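Local coordinates for hypothetical protein S4005 (Shigella flexneri 2a, PDB 1Z67), which is of unknown function but has a new, all-helical fold with a homeodomain-like motif, consistent with possible DNA binding, at residues V37-L42 with K102-L107. Residues are numbered along the deposited sequence; the frame is centred on the assembly and turned at random.
Sequences VLLEKL and KIIDAL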
# COMPACT_ATOMS: atom_id res chain seq x y z
N VAL A 37 -0.58 9.82 6.15
CA VAL A 37 -1.75 9.37 6.91
C VAL A 37 -1.65 7.88 7.24
O VAL A 37 -1.95 7.45 8.36
CB VAL A 37 -3.10 9.63 6.15
CG1 VAL A 37 -4.28 8.98 6.88
CG2 VAL A 37 -3.34 11.11 5.97
N LEU A 38 -1.23 7.08 6.25
CA LEU A 38 -1.14 5.66 6.44
C LEU A 38 -0.05 5.36 7.45
O LEU A 38 -0.26 4.52 8.31
CB LEU A 38 -0.90 4.92 5.12
CG LEU A 38 -2.03 5.07 4.08
CD1 LEU A 38 -1.71 4.20 2.87
CD2 LEU A 38 -3.42 4.71 4.64
N LEU A 39 1.10 6.05 7.34
CA LEU A 39 2.22 5.85 8.27
C LEU A 39 1.76 6.12 9.72
O LEU A 39 2.00 5.32 10.62
CB LEU A 39 3.44 6.70 7.87
CG LEU A 39 4.12 6.35 6.53
CD1 LEU A 39 5.21 7.38 6.14
CD2 LEU A 39 4.72 4.98 6.63
N GLU A 40 1.03 7.21 9.89
CA GLU A 40 0.54 7.59 11.23
C GLU A 40 -0.43 6.55 11.78
O GLU A 40 -0.36 6.21 12.97
CB GLU A 40 -0.14 8.96 11.26
CG GLU A 40 0.08 9.77 12.58
CD GLU A 40 -0.26 9.05 13.89
OE1 GLU A 40 0.66 8.55 14.57
OE2 GLU A 40 -1.45 9.02 14.27
N LYS A 41 -1.28 5.99 10.90
CA LYS A 41 -2.18 4.92 11.34
C LYS A 41 -1.46 3.65 11.73
O LYS A 41 -1.81 3.01 12.73
CB LYS A 41 -3.23 4.59 10.30
CG LYS A 41 -4.24 5.65 10.14
CD LYS A 41 -5.30 5.18 9.19
CE LYS A 41 -6.58 5.91 9.49
NZ LYS A 41 -7.61 5.32 8.65
N LEU A 42 -0.42 3.29 10.98
CA LEU A 42 0.37 2.14 11.36
C LEU A 42 0.98 2.36 12.74
O LEU A 42 0.95 1.47 13.60
CB LEU A 42 1.45 1.89 10.33
CG LEU A 42 0.92 1.45 8.95
CD1 LEU A 42 2.11 1.37 8.01
CD2 LEU A 42 0.26 0.09 9.01
N LYS A 102 6.61 -3.34 0.65
CA LYS A 102 7.52 -3.09 -0.49
C LYS A 102 7.43 -1.64 -0.95
O LYS A 102 8.45 -1.00 -1.28
CB LYS A 102 7.14 -3.99 -1.66
CG LYS A 102 7.26 -5.46 -1.31
CD LYS A 102 6.89 -6.34 -2.49
CE LYS A 102 7.44 -7.72 -2.30
NZ LYS A 102 6.44 -8.56 -1.63
N ILE A 103 6.22 -1.09 -0.90
CA ILE A 103 6.03 0.31 -1.27
C ILE A 103 6.74 1.24 -0.30
O ILE A 103 7.47 2.17 -0.70
CB ILE A 103 4.52 0.64 -1.39
CG1 ILE A 103 3.94 -0.05 -2.65
CG2 ILE A 103 4.31 2.16 -1.49
CD1 ILE A 103 2.40 -0.13 -2.64
N ILE A 104 6.55 0.99 1.00
CA ILE A 104 7.15 1.86 2.03
C ILE A 104 8.66 1.73 1.98
O ILE A 104 9.35 2.75 2.02
CB ILE A 104 6.55 1.58 3.40
CG1 ILE A 104 5.09 2.07 3.34
CG2 ILE A 104 7.42 2.25 4.52
CD1 ILE A 104 4.28 1.69 4.53
N ASP A 105 9.17 0.51 1.82
CA ASP A 105 10.62 0.29 1.69
C ASP A 105 11.18 1.08 0.48
O ASP A 105 12.16 1.81 0.58
CB ASP A 105 10.96 -1.19 1.58
CG ASP A 105 12.41 -1.43 1.13
OD1 ASP A 105 13.34 -1.08 1.88
OD2 ASP A 105 12.61 -1.97 0.02
N ALA A 106 10.52 0.95 -0.66
CA ALA A 106 10.93 1.65 -1.90
C ALA A 106 10.92 3.18 -1.75
O ALA A 106 11.77 3.89 -2.35
CB ALA A 106 10.04 1.21 -3.05
N LEU A 107 9.99 3.70 -0.95
CA LEU A 107 9.87 5.15 -0.69
C LEU A 107 10.87 5.71 0.32
O LEU A 107 10.89 6.92 0.54
CB LEU A 107 8.44 5.53 -0.26
CG LEU A 107 7.35 5.38 -1.34
CD1 LEU A 107 5.97 5.52 -0.68
CD2 LEU A 107 7.53 6.37 -2.50
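I104 meets L39 and L42 chiefly through its CD1 methyl. The contact is small, purely apolar and buried, with no hydrogen bond between the two helical segments. Along 102-107, I103 comes just before the contact residue, but its side chain packs on I25 of helix 21-31 instead. I104 follows, and its CB points at helix 35-44. With CG1 anti to the carbonyl carbon (chi1 -68°), the extended chi2 of 171° holds CD1 out from the backbone, toward L39 and L42. The CA atoms of L39 and I104 are still 8.9 Å apart, so the side chains must bridge the gap. I104 CD1 lies 3.9 Å from L39 CD2. These two side chains run past each other in opposite senses. I104 CD1 is also 4.1 Å from L42 CD1, but here the approach is tip to tip. L39 and L42 sit three residues apart, on one face of their helix, and both offer a methyl to the same isoleucine. Helix 48-55 touches both segments: L51 meets L39, W54 meets L42 and I104, and L55 meets I104. Helix 66-73 adds L69 and L73 against L42, and V113 from a loop touches L39. The contact is plain helix-to-helix apolar packing between 35-44 and 89-106, with helices 48-55 and 66-73 packed against it.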